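Long-range contacts in protein CbbY (Rhodobacter sphaeroides, PDB 4UAS), which dephosphorylates xylulose 1,5-bisphosphate, a potent Rubisco inhibitor, to xylulose 5-phosphate with high selectivity, as a magnesium-dependent phosphatase of the HAD superfamily: residues 139-147 / 156-164; 38-46 / 195-203. All coordinates share one frame; numbering follows the deposited sequence. Where two conformers were deposited one is given.

Contact 1 (139-147 / 156-164); sequences DVIAAGDMV and IYRLALREL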
loop_
_atom_site.group_PDB
_atom_site.type_symbol
_atom_site.label_atom_id
_atom_site.label_comp_id
_atom_site.label_asym_id
_atom_site.label_seq_id
_atom_site.Cartn_x
_atom_site.Cartn_y
_atom_site.Cartn_z
ATOM N N ASP A 139 -9.814 -0.888 -12.075
ATOM C CA ASP A 139 -9.686 -0.583 -13.511
ATOM C C ASP A 139 -8.218 -0.367 -13.888
ATOM O O ASP A 139 -7.819 -0.647 -15.031
ATOM C CB ASP A 139 -10.520 0.634 -13.826
ATOM C CG ASP A 139 -11.978 0.407 -13.512
ATOM O OD1 ASP A 139 -12.573 -0.353 -14.234
ATOM O OD2 ASP A 139 -12.467 0.888 -12.470
ATOM N N VAL A 140 -7.422 0.133 -12.953
ATOM C CA VAL A 140 -6.028 0.482 -13.158
ATOM C C VAL A 140 -5.241 0.014 -11.958
ATOM O O VAL A 140 -5.666 0.223 -10.810
ATOM C CB VAL A 140 -5.865 2.010 -13.328
ATOM C CG1 VAL A 140 -4.398 2.457 -13.216
ATOM C CG2 VAL A 140 -6.445 2.473 -14.677
ATOM N N ILE A 141 -4.094 -0.640 -12.183
ATOM C CA ILE A 141 -3.211 -1.068 -11.119
ATOM C C ILE A 141 -1.847 -0.484 -11.384
ATOM O O ILE A 141 -1.161 -0.850 -12.349
ATOM C CB ILE A 141 -3.134 -2.603 -10.945
ATOM C CG1 ILE A 141 -4.550 -3.146 -10.620
ATOM C CG2 ILE A 141 -2.162 -3.008 -9.843
ATOM C CD1 ILE A 141 -4.661 -4.635 -10.688
ATOM N N ALA A 142 -1.399 0.436 -10.548
ATOM C CA ALA A 142 -0.108 1.061 -10.590
ATOM C C ALA A 142 0.655 0.562 -9.338
ATOM O O ALA A 142 0.284 0.943 -8.214
ATOM C CB ALA A 142 -0.235 2.576 -10.644
ATOM N N ALA A 143 1.689 -0.249 -9.541
ATOM C CA ALA A 143 2.345 -0.968 -8.433
ATOM C C ALA A 143 3.848 -1.062 -8.636
ATOM O O ALA A 143 4.344 -0.971 -9.758
ATOM C CB ALA A 143 1.731 -2.338 -8.253
ATOM N N GLY A 144 4.570 -1.285 -7.557
ATOM C CA GLY A 144 5.916 -1.850 -7.609
ATOM C C GLY A 144 6.882 -0.954 -8.387
ATOM O O GLY A 144 6.973 0.220 -8.193
ATOM N N ASP A 145 7.598 -1.599 -9.300
ATOM C CA ASP A 145 8.631 -0.967 -10.076
ATOM C C ASP A 145 8.116 -0.391 -11.371
ATOM O O ASP A 145 8.881 -0.099 -12.302
ATOM C CB ASP A 145 9.791 -1.934 -10.302
ATOM C CG ASP A 145 10.481 -2.394 -9.036
ATOM O OD1 ASP A 145 10.116 -2.007 -7.852
ATOM O OD2 ASP A 145 11.376 -3.234 -9.120
ATOM N N MET A 146 6.836 -0.109 -11.463
ATOM C CA MET A 146 6.258 0.583 -12.614
ATOM C C MET A 146 6.736 2.019 -12.756
ATOM O O MET A 146 6.594 2.598 -13.820
ATOM C CB MET A 146 4.732 0.480 -12.662
ATOM C CG MET A 146 4.227 -0.917 -12.887
ATOM S SD MET A 146 2.421 -0.984 -12.816
ATOM C CE MET A 146 2.180 -2.771 -12.527
ATOM N N VAL A 147 7.229 2.585 -11.668
ATOM C CA VAL A 147 7.903 3.852 -11.710
ATOM C C VAL A 147 9.274 3.696 -11.069
ATOM O O VAL A 147 9.494 2.826 -10.242
ATOM C CB VAL A 147 7.108 4.989 -11.019
ATOM C CG1 VAL A 147 5.785 5.233 -11.719
ATOM C CG2 VAL A 147 6.871 4.719 -9.572
ATOM N N ILE A 156 3.906 7.310 -8.931
ATOM C CA ILE A 156 2.995 6.203 -9.071
ATOM C C ILE A 156 1.544 6.715 -9.234
ATOM O O ILE A 156 0.739 6.111 -9.955
ATOM C CB ILE A 156 3.116 5.233 -7.879
ATOM C CG1 ILE A 156 2.506 3.875 -8.203
ATOM C CG2 ILE A 156 2.632 5.828 -6.577
ATOM C CD1 ILE A 156 3.228 3.113 -9.321
ATOM N N TYR A 157 1.178 7.800 -8.546
ATOM C CA TYR A 157 -0.114 8.423 -8.727
ATOM C C TYR A 157 -0.271 9.064 -10.075
ATOM O O TYR A 157 -1.326 8.999 -10.704
ATOM C CB TYR A 157 -0.413 9.425 -7.601
ATOM C CG TYR A 157 -0.880 8.808 -6.289
ATOM C CD1 TYR A 157 -0.096 8.740 -5.171
ATOM C CD2 TYR A 157 -2.171 8.322 -6.199
ATOM C CE1 TYR A 157 -0.578 8.193 -3.976
ATOM C CE2 TYR A 157 -2.665 7.786 -5.041
ATOM C CZ TYR A 157 -1.872 7.694 -3.930
ATOM O OH TYR A 157 -2.401 7.197 -2.780
ATOM N N ARG A 158 0.788 9.727 -10.558
ATOM C CA ARG A 158 0.767 10.276 -11.925
ATOM C C ARG A 158 0.566 9.199 -12.965
ATOM O O ARG A 158 -0.188 9.411 -13.932
ATOM C CB ARG A 158 2.044 11.056 -12.176
ATOM C CG ARG A 158 2.172 12.297 -11.300
ATOM C CD ARG A 158 3.491 13.014 -11.450
ATOM N NE ARG A 158 3.522 14.214 -10.638
ATOM C CZ ARG A 158 4.545 14.667 -9.957
ATOM N NH1 ARG A 158 5.719 14.019 -9.904
ATOM N NH2 ARG A 158 4.377 15.795 -9.303
ATOM N N LEU A 159 1.192 8.052 -12.779
ATOM C CA LEU A 159 0.990 6.912 -13.696
ATOM C C LEU A 159 -0.468 6.493 -13.670
ATOM O O LEU A 159 -1.120 6.344 -14.705
ATOM C CB LEU A 159 1.926 5.775 -13.283
ATOM C CG LEU A 159 1.631 4.423 -13.916
ATOM C CD1 LEU A 159 1.623 4.436 -15.395
ATOM C CD2 LEU A 159 2.496 3.344 -13.306
ATOM N N ALA A 160 -1.022 6.262 -12.461
ATOM C CA ALA A 160 -2.379 5.813 -12.339
ATOM C C ALA A 160 -3.340 6.789 -12.987
ATOM O O ALA A 160 -4.308 6.375 -13.659
ATOM C CB ALA A 160 -2.712 5.619 -10.866
ATOM N N LEU A 161 -3.148 8.062 -12.727
ATOM C CA LEU A 161 -4.040 9.088 -13.314
ATOM C C LEU A 161 -3.952 9.124 -14.838
ATOM O O LEU A 161 -4.981 9.338 -15.517
ATOM C CB LEU A 161 -3.729 10.439 -12.760
ATOM C CG LEU A 161 -4.175 10.683 -11.319
ATOM C CD1 LEU A 161 -3.495 11.934 -10.775
ATOM C CD2 LEU A 161 -5.667 10.803 -11.250
ATOM N N ARG A 162 -2.774 8.959 -15.420
ATOM C CA ARG A 162 -2.631 8.908 -16.857
ATOM C C ARG A 162 -3.419 7.731 -17.413
ATOM O O ARG A 162 -4.113 7.824 -18.440
ATOM C CB ARG A 162 -1.168 8.899 -17.288
ATOM C CG ARG A 162 -1.078 9.018 -18.834
ATOM C CD ARG A 162 0.266 9.165 -19.407
ATOM N NE ARG A 162 1.035 8.210 -18.906
ATOM C CZ ARG A 162 1.996 8.275 -17.896
ATOM N NH1 ARG A 162 2.560 9.312 -17.284
ATOM N NH2 ARG A 162 2.430 7.158 -17.582
ATOM N N GLU A 163 -3.295 6.571 -16.791
ATOM C CA GLU A 163 -4.004 5.378 -17.242
ATOM C C GLU A 163 -5.499 5.506 -17.065
ATOM O O GLU A 163 -6.250 5.049 -17.918
ATOM C CB GLU A 163 -3.478 4.126 -16.548
ATOM C CG GLU A 163 -2.073 3.796 -16.971
ATOM C CD GLU A 163 -1.558 2.442 -16.647
ATOM O OE1 GLU A 163 -1.601 1.602 -17.561
ATOM O OE2 GLU A 163 -1.138 2.259 -15.534
ATOM N N LEU A 164 -5.958 6.129 -15.979
ATOM C CA LEU A 164 -7.366 6.380 -15.767
ATOM C C LEU A 164 -7.924 7.376 -16.736
ATOM O O LEU A 164 -9.146 7.316 -17.040
ATOM C CB LEU A 164 -7.611 6.936 -14.350
ATOM C CG LEU A 164 -7.535 5.942 -13.201
ATOM C CD1 LEU A 164 -7.393 6.698 -11.875
ATOM C CD2 LEU A 164 -8.757 4.987 -13.153
HETATM O O HOH W 1 -0.651 -0.280 -15.183
#

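Contact 2 (38-46 / 195-203); sequences DREEYRELL and PGFYTRHEE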
loop_
_atom_site.group_PDB
_atom_site.type_symbol
_atom_site.label_atom_id
_atom_site.label_comp_id
_atom_site.label_asym_id
_atom_site.label_seq_id
_atom_site.Cartn_x
_atom_site.Cartn_y
_atom_site.Cartn_z
ATOM N N ASP A 38 12.256 -6.636 14.620
ATOM C CA ASP A 38 11.215 -6.459 15.613
ATOM C C ASP A 38 10.327 -5.278 15.236
ATOM O O ASP A 38 10.627 -4.536 14.303
ATOM C CB ASP A 38 11.738 -6.437 17.059
ATOM C CG ASP A 38 12.679 -5.343 17.376
ATOM O OD1 ASP A 38 12.609 -4.223 16.800
ATOM O OD2 ASP A 38 13.543 -5.578 18.337
ATOM N N ARG A 39 9.226 -5.090 15.947
ATOM C CA ARG A 39 8.329 -3.990 15.623
ATOM C C ARG A 39 8.949 -2.610 15.691
ATOM O O ARG A 39 8.672 -1.737 14.888
ATOM C CB ARG A 39 7.087 -3.989 16.503
ATOM C CG ARG A 39 6.098 -5.017 16.182
ATOM C CD ARG A 39 4.918 -4.931 17.102
ATOM N NE ARG A 39 3.817 -5.747 16.703
ATOM C CZ ARG A 39 2.662 -5.781 17.343
ATOM N NH1 ARG A 39 2.427 -5.069 18.434
ATOM N NH2 ARG A 39 1.696 -6.552 16.922
ATOM N N GLU A 40 9.814 -2.416 16.698
ATOM C CA GLU A 40 10.456 -1.127 16.847
ATOM C C GLU A 40 11.307 -0.811 15.607
ATOM O O GLU A 40 11.253 0.303 15.051
ATOM C CB GLU A 40 11.317 -1.127 18.129
ATOM C CG GLU A 40 12.116 0.131 18.313
ATOM C CD GLU A 40 12.825 0.238 19.664
ATOM O OE1 GLU A 40 12.555 -0.488 20.589
ATOM O OE2 GLU A 40 13.542 1.209 19.864
ATOM N N GLU A 41 12.117 -1.785 15.177
ATOM C CA GLU A 41 12.961 -1.532 14.005
ATOM C C GLU A 41 12.082 -1.450 12.739
ATOM O O GLU A 41 12.344 -0.633 11.849
ATOM C CB GLU A 41 14.036 -2.577 13.887
ATOM C CG GLU A 41 14.882 -2.442 12.647
ATOM C CD GLU A 41 16.189 -3.150 12.708
ATOM O OE1 GLU A 41 16.308 -4.093 13.471
ATOM O OE2 GLU A 41 17.109 -2.758 12.020
ATOM N N TYR A 42 11.064 -2.286 12.627
ATOM C CA TYR A 42 10.246 -2.251 11.428
ATOM C C TYR A 42 9.520 -0.936 11.279
ATOM O O TYR A 42 9.378 -0.394 10.145
ATOM C CB TYR A 42 9.278 -3.474 11.435
ATOM C CG TYR A 42 8.714 -3.752 10.061
ATOM C CD1 TYR A 42 9.562 -4.111 9.002
ATOM C CD2 TYR A 42 7.358 -3.648 9.776
ATOM C CE1 TYR A 42 9.088 -4.422 7.734
ATOM C CE2 TYR A 42 6.861 -3.940 8.537
ATOM C CZ TYR A 42 7.693 -4.328 7.515
ATOM O OH TYR A 42 7.236 -4.558 6.241
ATOM N N ARG A 43 9.063 -0.330 12.351
ATOM C CA ARG A 43 8.410 0.999 12.262
ATOM C C ARG A 43 9.302 2.031 11.644
ATOM O O ARG A 43 8.837 2.843 10.863
ATOM C CB ARG A 43 7.963 1.415 13.659
ATOM C CG ARG A 43 7.152 2.734 13.659
ATOM C CD ARG A 43 6.731 3.151 15.057
ATOM N NE ARG A 43 5.776 2.186 15.589
ATOM C CZ ARG A 43 4.467 2.188 15.485
ATOM N NH1 ARG A 43 3.792 3.215 14.890
ATOM N NH2 ARG A 43 3.808 1.146 15.858
ATOM N N GLU A 44 10.623 1.956 11.925
ATOM C CA GLU A 44 11.599 2.871 11.281
ATOM C C GLU A 44 11.818 2.515 9.823
ATOM O O GLU A 44 11.767 3.392 8.938
ATOM C CB GLU A 44 12.895 2.850 12.051
ATOM C CG GLU A 44 12.805 3.311 13.510
ATOM C CD GLU A 44 12.158 4.680 13.655
ATOM O OE1 GLU A 44 12.611 5.643 12.938
ATOM O OE2 GLU A 44 11.160 4.792 14.481
ATOM N N LEU A 45 12.032 1.247 9.557
ATOM C CA LEU A 45 12.265 0.816 8.189
ATOM C C LEU A 45 11.102 1.078 7.239
ATOM O O LEU A 45 11.319 1.205 6.010
ATOM C CB LEU A 45 12.635 -0.673 8.187
ATOM C CG LEU A 45 13.970 -1.092 8.760
ATOM C CD1 LEU A 45 14.086 -2.609 8.831
ATOM C CD2 LEU A 45 15.105 -0.460 7.954
ATOM N N LEU A 46 9.892 1.149 7.769
ATOM C CA LEU A 46 8.710 1.427 6.990
ATOM C C LEU A 46 8.708 2.795 6.373
ATOM O O LEU A 46 7.918 3.022 5.434
ATOM C CB LEU A 46 7.438 1.208 7.827
ATOM C CG LEU A 46 6.933 -0.243 7.941
ATOM C CD1 LEU A 46 5.846 -0.320 8.973
ATOM C CD2 LEU A 46 6.424 -0.727 6.613
ATOM N N PRO A 195 -4.965 6.475 9.556
ATOM C CA PRO A 195 -3.740 5.745 9.929
ATOM C C PRO A 195 -4.000 4.411 10.539
ATOM O O PRO A 195 -5.130 4.045 10.837
ATOM C CB PRO A 195 -3.030 6.690 10.866
ATOM C CG PRO A 195 -4.080 7.443 11.443
ATOM C CD PRO A 195 -5.259 7.598 10.480
ATOM N N GLY A 196 -2.948 3.687 10.744
ATOM C CA GLY A 196 -3.019 2.407 11.404
ATOM C C GLY A 196 -1.865 2.265 12.308
ATOM O O GLY A 196 -1.194 3.239 12.655
ATOM N N PHE A 197 -1.638 1.024 12.734
ATOM C CA PHE A 197 -0.716 0.767 13.773
ATOM C C PHE A 197 0.669 1.446 13.596
ATOM O O PHE A 197 1.229 2.074 14.508
ATOM C CB PHE A 197 -0.517 -0.797 13.962
ATOM C CG PHE A 197 0.497 -1.159 14.995
ATOM C CD1 PHE A 197 0.270 -0.907 16.299
ATOM C CD2 PHE A 197 1.668 -1.840 14.645
ATOM C CE1 PHE A 197 1.191 -1.214 17.250
ATOM C CE2 PHE A 197 2.570 -2.182 15.599
ATOM C CZ PHE A 197 2.365 -1.854 16.903
ATOM N N TYR A 198 1.236 1.240 12.421
ATOM C CA TYR A 198 2.590 1.673 12.182
ATOM C C TYR A 198 2.698 3.135 11.774
ATOM O O TYR A 198 3.794 3.646 11.638
ATOM C CB TYR A 198 3.247 0.802 11.137
ATOM C CG TYR A 198 3.781 -0.488 11.664
ATOM C CD1 TYR A 198 3.259 -1.716 11.268
ATOM C CD2 TYR A 198 4.872 -0.496 12.496
ATOM C CE1 TYR A 198 3.812 -2.898 11.703
ATOM C CE2 TYR A 198 5.448 -1.704 12.965
ATOM C CZ TYR A 198 4.898 -2.892 12.554
ATOM O OH TYR A 198 5.509 -4.037 12.998
ATOM N N THR A 199 1.583 3.841 11.574
ATOM C CA THR A 199 1.578 5.231 11.114
ATOM C C THR A 199 0.879 6.214 12.025
ATOM O O THR A 199 0.866 7.385 11.732
ATOM C CB THR A 199 1.058 5.340 9.699
ATOM O OG1 THR A 199 -0.315 4.918 9.714
ATOM C CG2 THR A 199 1.900 4.562 8.718
ATOM N N ARG A 200 0.308 5.725 13.101
ATOM C CA ARG A 200 -0.476 6.577 13.955
ATOM C C ARG A 200 0.291 7.756 14.581
ATOM O O ARG A 200 -0.302 8.804 14.878
ATOM C CB ARG A 200 -1.164 5.784 15.032
ATOM C CG ARG A 200 -2.444 6.483 15.425
ATOM C CD ARG A 200 -3.121 5.602 16.414
ATOM N NE ARG A 200 -3.447 4.230 15.940
ATOM C CZ ARG A 200 -4.438 3.992 15.106
ATOM N NH1 ARG A 200 -4.691 2.746 14.750
ATOM N NH2 ARG A 200 -5.104 4.968 14.631
ATOM N N HIS A 201 1.607 7.568 14.729
ATOM C CA HIS A 201 2.489 8.576 15.306
ATOM C C HIS A 201 2.755 9.711 14.318
ATOM O O HIS A 201 3.388 10.734 14.696
ATOM C CB HIS A 201 3.801 7.944 15.755
ATOM C CG HIS A 201 4.632 7.454 14.611
ATOM N ND1 HIS A 201 4.374 6.276 13.947
ATOM C CD2 HIS A 201 5.695 8.002 14.004
ATOM C CE1 HIS A 201 5.230 6.091 12.980
ATOM N NE2 HIS A 201 6.038 7.142 12.985
ATOM N N GLU A 202 2.462 9.517 13.033
ATOM C CA GLU A 202 2.798 10.504 12.010
ATOM C C GLU A 202 1.869 11.707 12.062
ATOM O O GLU A 202 0.785 11.673 12.640
ATOM C CB GLU A 202 2.795 9.883 10.621
ATOM C CG GLU A 202 3.841 8.758 10.450
ATOM C CD GLU A 202 3.816 8.133 9.083
ATOM O OE1 GLU A 202 2.791 8.121 8.423
ATOM O OE2 GLU A 202 4.901 7.664 8.633
ATOM N N GLU A 203 2.327 12.815 11.481
ATOM C CA GLU A 203 1.502 14.003 11.332
ATOM C C GLU A 203 1.052 14.121 9.898
ATOM O O GLU A 203 1.785 13.797 8.998
ATOM C CB GLU A 203 2.233 15.226 11.749
ATOM C CG GLU A 203 2.445 15.349 13.304
ATOM C CD GLU A 203 2.772 16.722 13.748
ATOM O OE1 GLU A 203 1.949 17.274 14.520
ATOM O OE2 GLU A 203 3.837 17.226 13.324
HETATM O O HOH W 2 6.250 3.829 10.151
#

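Contact 1 (139-147 / 156-164)
With CG1 trans to its backbone N (chi1 -162°), Ile156 lays that carbon near Ala142, and the bend at chi2 then turns CD1 onto the Ala142-Ala143 backbone, Ile156 CD1 standing 3.6 Å from Ala142 C. Val140 holds CG1 trans to its N (167°), over Glu163 CB at 3.8 Å, while CG2 lies against Leu164 CD2 at 3.7 Å and also near Glu163 CB. Between these ends Ala142 CB sits 3.9 Å from Ala160 CB, and such small side chains are consistent with an axis separation of only 8.0 Å. Leu159 CD2 reaches Met146 CB at 3.7 Å, and Val147 packs across Ile156 at about a right angle. No direct hydrogen bond joins the segments; instead one water donates to both Ile141 O and Glu163 OE2. Within the turn, Ala143 N gives a weak hydrogen bond to Met146 SD. Strand 140-142 pairs with strand 110-114, and the helix reaches across the latter to strand 4-7, which Ala160 and Leu164 touch. Strand and helix run nearly antiparallel (160°), as expected where a strand is followed by a helix packed on its sheet, here at the outer strand of the Rossmann-like HAD core.

Contact 2 (38-46 / 195-203)
Arg43 reaches from helix 39-45 into the loop 195-203, and each step along its side chain has a partner there. CB lies at the edge of the Tyr198 ring, 3.8 Å from Tyr198 CD2. With CG trans to the backbone N, CG and CD pass His201, both close to CE1. A bend at chi3 (-66°) then turns the guanidinium toward the loop backbone, with Tyr198 CD2 over one of its faces, 4.2 Å from Arg43 NE. Arg43 CZ faces Phe197 O at 3.4 Å, an acceptor gripped end-on by both terminal nitrogens: Arg43 NH1 bonds it at 2.8 Å on a lone pair in the carbonyl plane, whereas NH2 approaches from above that plane. NH1 also donates to His201 ND1 at 3.3 Å, tilted 32° out of the imidazole plane. Finally, the guanidinium makes a cation-pi contact over the Phe197 ring face, Arg43 CZ 4.8 Å from the ring centroid and NH2 nearest.

In C1-type HAD phosphatases a helical cap closes over the Rossmann-like core; this contact is consistent with such a closed state, because helix 39-45 belongs with the cap helices and the loop follows core strand 190-193. Thr199 bonds Asp176 O, the backbone of a magnesium ligand.

The Tyr198 ring makes the second group of contacts. Leu46 CD1 forms a CH-pi contact 3.7 Å from the Tyr198 ring centroid, with Phe197 CD2 over the opposite face. The edge of the Tyr42 ring is turned to the face of the Tyr198 ring in a T-shaped pair, planes at 74°, while Tyr42 OH bonds the substrate-binding Glu17. Tyr198 OH bonds Glu18, which also forms a salt bridge with Arg39, and the Arg39 guanidinium in turn has Phe197 CZ over one face, 3.6 Å from Arg39 NH1.

Overall arrangement
From the N terminus, the chain forms core strand 4-7 and then enters the helical cap, where segment 38-46 opens the long loop that contact 2 closes 149 residues later. Inside that loop the chain leaves the cap, returns to the core through strand 110-114, and closes contact 1 locally, eight residues lying between 139-147 and 156-164. Contact 1 is therefore nested within contact 2, with no crossing. The chain then adds strands 171-175 and 190-193 before loop 195-203 meets the cap. The two contacts lie on opposite sides of the chain's centre, their own centres 25 Å apart: contact 1 packs a helix on the sheet, and contact 2 joins cap to core.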